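Local coordinates for probable transcriptional regulator, TetR family protein (Rhodococcus sp., PDB 3BJB) that probably binds cis-regulatory DNA and acts as a TetR-family transcription factor, at residues R21-R26 against A52-G57; R26-A31 against V71-D76; A98-L103 against R193-L198; A119-T124 against V173-L178. All blocks are in the same frame, centred on the assembly; numbering follows the deposited sequence.

Contact 1 of 4, residues R21-R26 against A52-G57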
loop_
_atom_site.group_PDB
_atom_site.type_symbol
_atom_site.label_atom_id
_atom_site.label_comp_id
_atom_site.label_asym_id
_atom_site.label_seq_id
_atom_site.Cartn_x
_atom_site.Cartn_y
_atom_site.Cartn_z
ATOM N N ARG B 21 -18.777 5.406 25.006
ATOM C CA ARG B 21 -18.407 6.424 24.030
ATOM C C ARG B 21 -17.203 7.265 24.489
ATOM O O ARG B 21 -16.306 7.541 23.694
ATOM C CB ARG B 21 -19.613 7.323 23.716
ATOM C CG ARG B 21 -20.842 6.593 23.161
ATOM C CD ARG B 21 -20.775 6.338 21.652
ATOM N NE ARG B 21 -20.254 5.004 21.329
ATOM C CZ ARG B 21 -19.025 4.745 20.870
ATOM N NH1 ARG B 21 -18.153 5.726 20.666
ATOM N NH2 ARG B 21 -18.663 3.493 20.616
ATOM N N ALA B 22 -17.209 7.674 25.762
ATOM C CA ALA B 22 -16.087 8.389 26.388
ATOM C C ALA B 22 -14.973 7.403 26.703
ATOM O O ALA B 22 -13.788 7.735 26.595
ATOM C CB ALA B 22 -16.537 9.106 27.667
ATOM N N ARG B 23 -15.372 6.198 27.116
ATOM C CA ARG B 23 -14.465 5.068 27.230
ATOM C C ARG B 23 -13.835 4.802 25.860
ATOM O O ARG B 23 -12.610 4.713 25.735
ATOM C CB ARG B 23 -15.227 3.833 27.703
ATOM C CG ARG B 23 -14.340 2.746 28.248
ATOM C CD ARG B 23 -15.042 1.396 28.297
ATOM N NE ARG B 23 -15.967 1.289 29.420
ATOM C CZ ARG B 23 -15.628 0.928 30.655
ATOM N NH1 ARG B 23 -14.368 0.627 30.953
ATOM N NH2 ARG B 23 -16.569 0.860 31.597
ATOM N N HIS B 24 -14.681 4.700 24.836
ATOM C CA HIS B 24 -14.220 4.478 23.480
ATOM C C HIS B 24 -13.261 5.569 23.017
ATOM O O HIS B 24 -12.215 5.266 22.410
ATOM C CB HIS B 24 -15.389 4.351 22.511
ATOM C CG HIS B 24 -15.062 3.565 21.282
ATOM N ND1 HIS B 24 -15.435 2.246 21.121
ATOM C CD2 HIS B 24 -14.373 3.902 20.164
ATOM C CE1 HIS B 24 -14.999 1.808 19.951
ATOM N NE2 HIS B 24 -14.349 2.793 19.352
ATOM N N VAL B 25 -13.594 6.822 23.320
ATOM C CA VAL B 25 -12.759 7.958 22.907
ATOM C C VAL B 25 -11.326 7.921 23.465
ATOM O O VAL B 25 -10.377 8.071 22.690
ATOM C CB VAL B 25 -13.430 9.336 23.193
ATOM C CG1 VAL B 25 -12.384 10.451 23.399
ATOM C CG2 VAL B 25 -14.400 9.700 22.072
ATOM N N ARG B 26 -11.175 7.727 24.785
ATOM C CA ARG B 26 -9.845 7.702 25.434
ATOM C C ARG B 26 -8.922 6.594 24.911
ATOM O O ARG B 26 -7.688 6.732 24.907
ATOM C CB ARG B 26 -9.973 7.563 26.954
ATOM C CG ARG B 26 -10.595 8.760 27.603
ATOM C CD ARG B 26 -10.239 8.881 29.069
ATOM N NE ARG B 26 -11.026 9.969 29.669
ATOM C CZ ARG B 26 -12.024 9.793 30.536
ATOM N NH1 ARG B 26 -12.338 8.562 30.940
ATOM N NH2 ARG B 26 -12.693 10.847 31.007
ATOM N N ALA B 52 -5.387 4.952 28.174
ATOM C CA ALA B 52 -6.841 5.092 28.157
ATOM C C ALA B 52 -7.458 4.879 29.529
ATOM O O ALA B 52 -8.681 4.996 29.700
ATOM C CB ALA B 52 -7.440 4.117 27.153
ATOM N N GLY B 53 -6.610 4.548 30.503
ATOM C CA GLY B 53 -7.037 4.295 31.884
ATOM C C GLY B 53 -8.084 3.208 31.982
ATOM O O GLY B 53 -9.109 3.395 32.629
ATOM N N VAL B 54 -7.825 2.081 31.322
ATOM C CA VAL B 54 -8.764 0.955 31.264
ATOM C C VAL B 54 -8.048 -0.381 31.515
ATOM O O VAL B 54 -6.807 -0.445 31.455
ATOM C CB VAL B 54 -9.510 0.894 29.897
ATOM C CG1 VAL B 54 -10.333 2.153 29.666
ATOM C CG2 VAL B 54 -8.535 0.674 28.739
ATOM N N ALA B 55 -8.825 -1.433 31.802
ATOM C CA ALA B 55 -8.294 -2.796 31.920
ATOM C C ALA B 55 -7.905 -3.334 30.539
ATOM O O ALA B 55 -8.585 -3.037 29.542
ATOM C CB ALA B 55 -9.309 -3.704 32.561
ATOM N N ILE B 56 -6.819 -4.122 30.491
ATOM C CA ILE B 56 -6.329 -4.728 29.235
ATOM C C ILE B 56 -7.430 -5.573 28.565
ATOM O O ILE B 56 -7.568 -5.570 27.340
ATOM C CB ILE B 56 -4.986 -5.533 29.434
ATOM C CG1 ILE B 56 -4.442 -6.089 28.114
ATOM C CG2 ILE B 56 -5.183 -6.704 30.388
ATOM C CD1 ILE B 56 -3.735 -5.091 27.180
ATOM N N GLY B 57 -8.217 -6.268 29.388
ATOM C CA GLY B 57 -9.348 -7.066 28.919
ATOM C C GLY B 57 -10.481 -6.218 28.376
ATOM O O GLY B 57 -11.243 -6.675 27.519
#

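Contact 2 of 4, residues R26-A31 against V71-D76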
loop_
_atom_site.group_PDB
_atom_site.type_symbol
_atom_site.label_atom_id
_atom_site.label_comp_id
_atom_site.label_asym_id
_atom_site.label_seq_id
_atom_site.Cartn_x
_atom_site.Cartn_y
_atom_site.Cartn_z
ATOM N N ARG B 26 -11.175 7.727 24.785
ATOM C CA ARG B 26 -9.845 7.702 25.434
ATOM C C ARG B 26 -8.922 6.594 24.911
ATOM O O ARG B 26 -7.688 6.732 24.907
ATOM C CB ARG B 26 -9.973 7.563 26.954
ATOM C CG ARG B 26 -10.595 8.760 27.603
ATOM C CD ARG B 26 -10.239 8.881 29.069
ATOM N NE ARG B 26 -11.026 9.969 29.669
ATOM C CZ ARG B 26 -12.024 9.793 30.536
ATOM N NH1 ARG B 26 -12.338 8.562 30.940
ATOM N NH2 ARG B 26 -12.693 10.847 31.007
HETATM N N MSE B 27 -9.542 5.488 24.501
HETATM C CA MSE B 27 -8.840 4.355 23.924
HETATM C C MSE B 27 -8.180 4.793 22.643
HETATM O O MSE B 27 -6.968 4.676 22.529
HETATM C CB MSE B 27 -9.785 3.166 23.725
HETATM C CG MSE B 27 -10.267 2.596 25.062
HETATM SE SE MSE B 27 -11.055 0.805 25.029
HETATM C CE MSE B 27 -12.965 1.314 25.151
ATOM N N LEU B 28 -8.984 5.336 21.719
ATOM C CA LEU B 28 -8.522 5.962 20.462
ATOM C C LEU B 28 -7.491 7.076 20.675
ATOM O O LEU B 28 -6.447 7.133 19.982
ATOM C CB LEU B 28 -9.713 6.513 19.681
ATOM C CG LEU B 28 -10.535 5.599 18.756
ATOM C CD1 LEU B 28 -10.517 4.138 19.154
ATOM C CD2 LEU B 28 -11.980 6.083 18.616
ATOM N N GLU B 29 -7.789 7.942 21.647
ATOM C CA GLU B 29 -6.918 9.039 22.042
ATOM C C GLU B 29 -5.515 8.514 22.278
ATOM O O GLU B 29 -4.560 8.893 21.566
ATOM C CB GLU B 29 -7.432 9.667 23.333
ATOM C CG GLU B 29 -7.397 11.191 23.379
ATOM C CD GLU B 29 -8.425 11.812 22.454
ATOM O OE1 GLU B 29 -9.261 12.596 22.947
ATOM O OE2 GLU B 29 -8.404 11.501 21.237
ATOM N N ALA B 30 -5.421 7.609 23.251
ATOM C CA ALA B 30 -4.160 7.052 23.719
ATOM C C ALA B 30 -3.412 6.316 22.629
ATOM O O ALA B 30 -2.181 6.382 22.566
ATOM C CB ALA B 30 -4.404 6.127 24.877
ATOM N N ALA B 31 -4.157 5.611 21.779
ATOM C CA ALA B 31 -3.583 4.878 20.679
ATOM C C ALA B 31 -2.841 5.884 19.803
ATOM O O ALA B 31 -1.632 5.683 19.508
ATOM C CB ALA B 31 -4.638 4.133 19.931
ATOM N N VAL B 71 -7.123 0.323 12.814
ATOM C CA VAL B 71 -8.140 0.438 11.789
ATOM C C VAL B 71 -9.265 1.330 12.294
ATOM O O VAL B 71 -9.722 2.216 11.581
ATOM C CB VAL B 71 -8.674 -0.936 11.390
ATOM C CG1 VAL B 71 -10.024 -0.801 10.664
ATOM C CG2 VAL B 71 -7.647 -1.656 10.520
ATOM N N ALA B 72 -9.690 1.115 13.534
ATOM C CA ALA B 72 -10.668 1.994 14.175
ATOM C C ALA B 72 -10.118 3.415 14.331
ATOM O O ALA B 72 -10.887 4.365 14.264
ATOM C CB ALA B 72 -11.097 1.439 15.535
ATOM N N VAL B 73 -8.807 3.569 14.563
ATOM C CA VAL B 73 -8.213 4.915 14.670
ATOM C C VAL B 73 -8.330 5.600 13.322
ATOM O O VAL B 73 -8.777 6.730 13.258
ATOM C CB VAL B 73 -6.737 4.928 15.169
ATOM C CG1 VAL B 73 -6.046 6.220 14.791
ATOM C CG2 VAL B 73 -6.661 4.754 16.672
HETATM N N MSE B 74 -7.946 4.903 12.254
HETATM C CA MSE B 74 -8.110 5.370 10.877
HETATM C C MSE B 74 -9.561 5.821 10.524
HETATM O O MSE B 74 -9.769 6.899 9.980
HETATM C CB MSE B 74 -7.637 4.270 9.942
HETATM C CG MSE B 74 -7.930 4.514 8.487
HETATM SE SE MSE B 74 -6.448 5.340 7.531
HETATM C CE MSE B 74 -6.505 7.131 8.312
ATOM N N VAL B 75 -10.549 4.990 10.846
ATOM C CA VAL B 75 -11.967 5.291 10.617
ATOM C C VAL B 75 -12.394 6.574 11.331
ATOM O O VAL B 75 -13.072 7.440 10.729
ATOM C CB VAL B 75 -12.858 4.085 11.033
ATOM C CG1 VAL B 75 -14.308 4.484 11.256
ATOM C CG2 VAL B 75 -12.746 2.975 10.006
ATOM N N ASP B 76 -11.996 6.704 12.602
ATOM C CA ASP B 76 -12.200 7.948 13.362
ATOM C C ASP B 76 -11.524 9.155 12.690
ATOM O O ASP B 76 -12.067 10.261 12.692
ATOM C CB ASP B 76 -11.684 7.791 14.799
ATOM C CG ASP B 76 -11.738 9.100 15.605
ATOM O OD1 ASP B 76 -12.857 9.587 15.935
ATOM O OD2 ASP B 76 -10.642 9.624 15.916
#

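Contact 3 of 4, residues A98-L103 against R193-L198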
loop_
_atom_site.group_PDB
_atom_site.type_symbol
_atom_site.label_atom_id
_atom_site.label_comp_id
_atom_site.label_asym_id
_atom_site.label_seq_id
_atom_site.Cartn_x
_atom_site.Cartn_y
_atom_site.Cartn_z
ATOM N N ALA B 98 -12.970 18.793 -6.988
ATOM C CA ALA B 98 -13.379 18.756 -5.611
ATOM C C ALA B 98 -12.731 17.530 -4.957
ATOM O O ALA B 98 -12.316 17.563 -3.794
ATOM C CB ALA B 98 -14.879 18.712 -5.507
ATOM N N VAL B 99 -12.615 16.470 -5.735
ATOM C CA VAL B 99 -12.149 15.203 -5.229
ATOM C C VAL B 99 -10.646 15.310 -5.053
ATOM O O VAL B 99 -10.092 14.950 -4.030
ATOM C CB VAL B 99 -12.565 14.045 -6.163
ATOM C CG1 VAL B 99 -11.932 12.778 -5.716
ATOM C CG2 VAL B 99 -14.105 13.888 -6.177
ATOM N N TYR B 100 -9.995 15.884 -6.037
ATOM C CA TYR B 100 -8.628 16.307 -5.853
ATOM C C TYR B 100 -8.418 17.071 -4.545
ATOM O O TYR B 100 -7.461 16.812 -3.840
ATOM C CB TYR B 100 -8.182 17.173 -7.016
ATOM C CG TYR B 100 -6.775 17.595 -6.830
ATOM C CD1 TYR B 100 -5.757 16.634 -6.749
ATOM C CD2 TYR B 100 -6.436 18.939 -6.690
ATOM C CE1 TYR B 100 -4.450 16.989 -6.574
ATOM C CE2 TYR B 100 -5.104 19.315 -6.514
ATOM C CZ TYR B 100 -4.115 18.325 -6.460
ATOM O OH TYR B 100 -2.789 18.641 -6.270
ATOM N N ASN B 101 -9.287 18.025 -4.228
ATOM C CA ASN B 101 -9.096 18.857 -3.034
ATOM C C ASN B 101 -9.191 18.088 -1.712
ATOM O O ASN B 101 -8.530 18.448 -0.737
ATOM C CB ASN B 101 -10.054 20.060 -2.996
ATOM C CG ASN B 101 -9.748 21.114 -4.068
ATOM O OD1 ASN B 101 -10.677 21.710 -4.636
ATOM N ND2 ASN B 101 -8.465 21.360 -4.344
ATOM N N VAL B 102 -10.028 17.058 -1.662
ATOM C CA VAL B 102 -10.117 16.260 -0.450
ATOM C C VAL B 102 -8.847 15.419 -0.266
ATOM O O VAL B 102 -8.335 15.273 0.858
ATOM C CB VAL B 102 -11.410 15.350 -0.390
ATOM C CG1 VAL B 102 -12.593 16.035 -0.968
ATOM C CG2 VAL B 102 -11.208 14.011 -1.076
ATOM N N LEU B 103 -8.350 14.884 -1.381
ATOM C CA LEU B 103 -7.207 14.014 -1.371
ATOM C C LEU B 103 -5.993 14.806 -0.924
ATOM O O LEU B 103 -5.241 14.332 -0.065
ATOM C CB LEU B 103 -7.015 13.340 -2.739
ATOM C CG LEU B 103 -7.381 11.842 -2.893
ATOM C CD1 LEU B 103 -8.535 11.374 -1.996
ATOM C CD2 LEU B 103 -7.672 11.490 -4.345
ATOM N N ARG B 193 -2.872 14.164 -11.530
ATOM C CA ARG B 193 -2.905 13.473 -12.818
ATOM C C ARG B 193 -3.837 12.256 -12.768
ATOM O O ARG B 193 -4.634 12.037 -13.694
ATOM C CB ARG B 193 -1.480 13.091 -13.205
ATOM C CG ARG B 193 -1.342 11.958 -14.190
ATOM C CD ARG B 193 -0.866 12.399 -15.567
ATOM N NE ARG B 193 -1.926 13.056 -16.288
ATOM C CZ ARG B 193 -2.008 14.365 -16.443
ATOM N NH1 ARG B 193 -1.065 15.153 -15.930
ATOM N NH2 ARG B 193 -3.033 14.878 -17.128
ATOM N N ALA B 194 -3.757 11.501 -11.672
ATOM C CA ALA B 194 -4.644 10.380 -11.412
ATOM C C ALA B 194 -6.103 10.795 -11.372
ATOM O O ALA B 194 -6.916 10.233 -12.087
ATOM C CB ALA B 194 -4.255 9.662 -10.143
ATOM N N CYS B 195 -6.446 11.802 -10.584
ATOM C CA CYS B 195 -7.810 12.351 -10.650
ATOM C C CYS B 195 -8.319 12.617 -12.070
ATOM O O CYS B 195 -9.454 12.287 -12.399
ATOM C CB CYS B 195 -7.919 13.617 -9.815
ATOM S SG CYS B 195 -7.908 13.216 -8.101
ATOM N N ASP B 196 -7.470 13.218 -12.894
ATOM C CA ASP B 196 -7.857 13.641 -14.239
ATOM C C ASP B 196 -8.027 12.424 -15.119
ATOM O O ASP B 196 -8.954 12.348 -15.964
ATOM C CB ASP B 196 -6.774 14.516 -14.863
ATOM C CG ASP B 196 -6.658 15.892 -14.205
ATOM O OD1 ASP B 196 -7.426 16.209 -13.261
ATOM O OD2 ASP B 196 -5.775 16.667 -14.637
ATOM N N LEU B 197 -7.120 11.471 -14.930
ATOM C CA LEU B 197 -7.180 10.268 -15.717
ATOM C C LEU B 197 -8.348 9.395 -15.264
ATOM O O LEU B 197 -9.236 9.058 -16.090
ATOM C CB LEU B 197 -5.830 9.546 -15.716
ATOM C CG LEU B 197 -4.834 10.356 -16.551
ATOM C CD1 LEU B 197 -3.455 9.759 -16.519
ATOM C CD2 LEU B 197 -5.299 10.575 -18.029
ATOM N N LEU B 198 -8.379 9.073 -13.966
ATOM C CA LEU B 198 -9.350 8.112 -13.438
ATOM C C LEU B 198 -10.777 8.588 -13.453
ATOM O O LEU B 198 -11.672 7.777 -13.660
ATOM C CB LEU B 198 -9.007 7.624 -12.033
ATOM C CG LEU B 198 -7.828 6.637 -11.967
ATOM C CD1 LEU B 198 -7.134 6.572 -10.624
ATOM C CD2 LEU B 198 -8.268 5.253 -12.383
#

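Contact 4 of 4, residues A119-T124 against V173-L178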
loop_
_atom_site.group_PDB
_atom_site.type_symbol
_atom_site.label_atom_id
_atom_site.label_comp_id
_atom_site.label_asym_id
_atom_site.label_seq_id
_atom_site.Cartn_x
_atom_site.Cartn_y
_atom_site.Cartn_z
ATOM N N ALA B 119 1.442 3.994 11.013
ATOM C CA ALA B 119 0.721 2.930 11.708
ATOM C C ALA B 119 -0.706 2.684 11.181
ATOM O O ALA B 119 -1.201 1.553 11.252
ATOM C CB ALA B 119 0.689 3.189 13.191
HETATM N N MSE B 120 -1.373 3.717 10.666
HETATM C CA MSE B 120 -2.736 3.516 10.219
HETATM C C MSE B 120 -2.771 2.877 8.858
HETATM O O MSE B 120 -3.569 1.990 8.611
HETATM C CB MSE B 120 -3.523 4.813 10.192
HETATM C CG MSE B 120 -3.621 5.537 11.534
HETATM SE SE MSE B 120 -4.728 7.169 11.408
HETATM C CE MSE B 120 -3.642 8.234 10.185
ATOM N N ILE B 121 -1.922 3.373 7.971
ATOM C CA ILE B 121 -1.729 2.835 6.650
ATOM C C ILE B 121 -1.238 1.362 6.736
ATOM O O ILE B 121 -1.817 0.462 6.103
ATOM C CB ILE B 121 -0.707 3.702 5.870
ATOM C CG1 ILE B 121 -1.117 5.192 5.851
ATOM C CG2 ILE B 121 -0.388 3.120 4.479
ATOM C CD1 ILE B 121 -2.170 5.572 4.854
ATOM N N GLN B 122 -0.200 1.083 7.517
ATOM C CA GLN B 122 0.265 -0.302 7.516
ATOM C C GLN B 122 -0.796 -1.193 8.027
ATOM O O GLN B 122 -1.007 -2.254 7.471
ATOM C CB GLN B 122 1.540 -0.527 8.284
ATOM C CG GLN B 122 2.704 -0.045 7.521
ATOM C CD GLN B 122 3.980 -0.071 8.350
ATOM O OE1 GLN B 122 4.140 -0.910 9.273
ATOM N NE2 GLN B 122 4.909 0.844 8.024
ATOM N N SER B 123 -1.502 -0.746 9.055
ATOM C CA SER B 123 -2.611 -1.510 9.614
ATOM C C SER B 123 -3.690 -1.832 8.605
ATOM O O SER B 123 -4.159 -2.941 8.561
ATOM C CB SER B 123 -3.200 -0.778 10.812
ATOM O OG SER B 123 -2.506 -1.139 11.985
ATOM N N THR B 124 -4.060 -0.877 7.775
ATOM C CA THR B 124 -5.096 -1.064 6.728
ATOM C C THR B 124 -4.639 -1.923 5.527
ATOM O O THR B 124 -5.444 -2.568 4.858
ATOM C CB THR B 124 -5.593 0.319 6.297
ATOM O OG1 THR B 124 -6.353 0.866 7.382
ATOM C CG2 THR B 124 -6.436 0.268 5.025
ATOM N N VAL B 173 0.512 6.056 -3.150
ATOM C CA VAL B 173 1.308 7.256 -3.259
ATOM C C VAL B 173 1.749 7.714 -1.880
ATOM O O VAL B 173 2.929 8.122 -1.696
ATOM C CB VAL B 173 0.532 8.384 -3.960
ATOM C CG1 VAL B 173 1.402 9.608 -4.091
ATOM C CG2 VAL B 173 -0.037 7.897 -5.349
ATOM N N ILE B 174 0.824 7.659 -0.911
ATOM C CA ILE B 174 1.157 8.065 0.454
ATOM C C ILE B 174 2.225 7.147 1.036
ATOM O O ILE B 174 3.224 7.615 1.570
ATOM C CB ILE B 174 -0.054 8.054 1.407
ATOM C CG1 ILE B 174 -1.223 8.763 0.778
ATOM C CG2 ILE B 174 0.285 8.841 2.664
ATOM C CD1 ILE B 174 -0.992 10.236 0.686
ATOM N N GLN B 175 2.009 5.846 0.912
ATOM C CA GLN B 175 2.886 4.856 1.481
ATOM C C GLN B 175 4.287 5.165 0.961
ATOM O O GLN B 175 5.274 5.218 1.707
ATOM C CB GLN B 175 2.434 3.473 0.999
ATOM C CG GLN B 175 2.450 2.345 2.051
ATOM C CD GLN B 175 1.532 1.145 1.647
ATOM O OE1 GLN B 175 0.939 1.143 0.567
ATOM N NE2 GLN B 175 1.438 0.125 2.528
ATOM N N SER B 176 4.320 5.406 -0.342
ATOM C CA SER B 176 5.511 5.745 -1.070
ATOM C C SER B 176 6.216 7.015 -0.571
ATOM O O SER B 176 7.444 7.050 -0.409
ATOM C CB SER B 176 5.147 5.841 -2.531
ATOM O OG SER B 176 6.192 6.425 -3.227
ATOM N N CYS B 177 5.402 8.034 -0.335
ATOM C CA CYS B 177 5.788 9.277 0.301
ATOM C C CYS B 177 6.352 9.125 1.716
ATOM O O CYS B 177 7.394 9.673 2.037
ATOM C CB CYS B 177 4.565 10.189 0.342
ATOM S SG CYS B 177 4.986 11.936 0.302
ATOM N N LEU B 178 5.662 8.381 2.570
ATOM C CA LEU B 178 6.183 8.089 3.887
ATOM C C LEU B 178 7.543 7.392 3.813
ATOM O O LEU B 178 8.451 7.699 4.563
ATOM C CB LEU B 178 5.175 7.248 4.621
ATOM C CG LEU B 178 4.170 7.863 5.619
ATOM C CD1 LEU B 178 4.225 9.380 5.770
ATOM C CD2 LEU B 178 2.755 7.340 5.313
#

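Contact 1 of 4, residues R21-R26 against A52-G57
The backbones of the two segments come nearest at Arg-26 and Ala-52, whose CA atoms are 4.8 Å apart. Arg-26 lies on helix 22-37. Ala-52 lies in the turn that follows helix 45-51. The methyl of Ala-52 rests on the backbone of Arg-26, with Ala-52 CB 3.5 Å from Arg-26 O and 3.7 Å from Arg-26 C. It is a close van der Waals fit of a small side chain on a peptide group. Arg-26 CB and Ala-52 CB are 4.3 Å apart. Arg-26 CB also sits 4.0 Å from Ala-52 O, so the chain is met at its root. Beyond that, CG of Arg-26 lies anti to the carbonyl carbon (chi1 -67°). From there the chain runs extended to NE and carries the guanidinium away from the turn. One helical turn earlier, Arg-23 adds a looser contact. Arg-23 CG is 4.3 Å from Val-54 CG1, which is one branch of a valine whose side chain points at the helix. Here too it is the aliphatic part of the arginine that touches. Gly-53 links Ala-52 to Val-54 with a positive phi (57°), which marks the end of helical geometry. Ala-55 takes the N-cap position of helix 56-62. His-24, on helix 22-37, meets the ring of Phe-63, just after helix 56-62, with planes at about 65°. Residues 52-55 thus form the turn between helices 45-51 and 56-62 of the predicted helix-turn-helix, here packed against helix 22-37 as in the three-helix DNA-binding domain of TetR-family regulators.

Contact 2 of 4, residues R26-A31 against V71-D76
Ala-30 N bonds Arg-26 O at 2.9 Å within the helix that carries Leu-28 and Ala-31 to Val-73. It is an ordinary helical bond. Contact between the two segments themselves is apolar. Their axes approach to 10.0 Å and run nearly at right angles, with a signed crossing angle of -99°. Only a small patch can therefore meet. Val-73 sits at its middle. Its CG1 is anti to the backbone N (chi1 160°), which turns CG2 to the helix 26-31 side. Val-73 CG2 lies 3.9 Å from Ala-31 CB. The same Val-73 CG2 is also 4.1 Å from Leu-28 O and a looser 4.5 Å from Leu-28 CG. So CG2 fits between residues one helical turn apart. Leu-28 points at the partner helix and reaches further along it. Leu-28 CD2 comes 4.2 Å from Asp-76 CB, and the two side chains cross obliquely. Asp-76 takes part through its methylene. Its carboxylate has a long, weak ion pair with Arg-80. Glu-29 OE2 lies 6.1 Å from Asp-76 OD2; the two carboxylates, if both ionised, would probably repel only weakly at this distance. Phe-63 touches Leu-28, Met-27 and Ala-72. Met-27 is selenomethionine. Helix 66-86 is also touched by helix 114-126, through Met-120 on Val-73, and by helix 134-150. The contact joins the first helix of the DNA-binding domain to helix 66-86, which in TetR-family proteins connects that domain to the C-terminal regulatory domain.

Contact 3 of 4, residues A98-L103 against R193-L198
Between residues 98-103 and 193-198, Cys-195 SG makes the contact, set against Tyr-100 and Leu-103 of helix 95-111. Cys-195 SG lies 3.9 Å from Tyr-100 CA and 4.0 Å from Tyr-100 N, so it rests mainly on the backbone of that helix. Tyr-100 CB is 4.1 Å from Cys-195 SG. Leu-103 CD2, one turn further on, also reaches to 4.1 Å from Cys-195 SG. The sulfur is thus held between two residues on one side of the helix. Its position follows from chi1 of Cys-195 (-73°), which sets SG anti to the carbonyl carbon. The sulfur lies at the edge of the Tyr-100 ring, near its plane. Both helices belong to the C-terminal domain. Helices 157-179 and 184-198 both touch the second subunit, consistent with the four-helix dimer bundle common in TetR-family regulators. Further out, Ile-191 packs on both Tyr-100 and Leu-103, and Leu-166 and Trp-170 of helix 157-179 also touch Leu-103. Next in the chain to Cys-195, Ala-194 packs on Leu-169 of its own chain and on Leu-165 of the second subunit. Leu-197 and Leu-198 both pack on Leu-198 of the second subunit.

Contact 4 of 4, residues A119-T124 against V173-L178
Within the helical C-terminal domain, Ile-121 of helix 114-126 meets Gln-175 and Leu-178 of helix 157-179. Ile-121 points at the other helix and spreads its two branches over these residues. CG2 is anti to the backbone N and meets the flank of Gln-175. Ile-121 CG2 lies 3.8 Å from Gln-175 CG and 4.0 Å from Gln-175 CD. Gln-175 NE2 is likewise 4.0 Å from Ile-121 CG2. With the chain extended beyond CG (chi2 160°), the glutamine keeps CG, CD and NE2 all close to this one methyl. The CG1 branch makes a looser contact, with Ile-121 CG1 4.5 Å from Leu-178 CD2. In this family such C-terminal domains usually carry the ligand-binding and dimerisation surfaces. Packing of Gln-175 on Ser-125 of the second subunit is consistent with the second role. Gln-175 NE2 also has a weak hydrogen bond to Ser-125 OG of its own chain, and that hydroxyl is in turn hydrogen-bonded to Ile-121 O. This Ser-125 thus links the Gln-175 amide, weakly, to the backbone of Ile-121. Leu-178 also touches Leu-111 of helix 95-111. Gln-122, beside Ile-121 in the chain, packs on Thr-126 of the second subunit.

How the contacts relate
Contacts 1 and 2 share helix 22-37 and Arg-26, and their centres are 11 Å apart. They touch, with Ala-52 CB 3.5 Å from Met-27 CA. Their segments alternate along the chain. Contacts 3 and 4 follow later, both in the C-terminal domain, with contact 4 falling between the two segments of contact 3. Their centres are 19 Å apart, and both touch the second subunit. Contacts 1 and 3 are furthest apart, about 38 Å between centres. One bridge runs from contact 2 to contact 4: Met-74 CE of helix 66-86 lies 3.6 Å from Met-120 SE. This mainly apolar junction, between two selenomethionines at its closest, helps join the predicted DNA-binding part to the dimerising part.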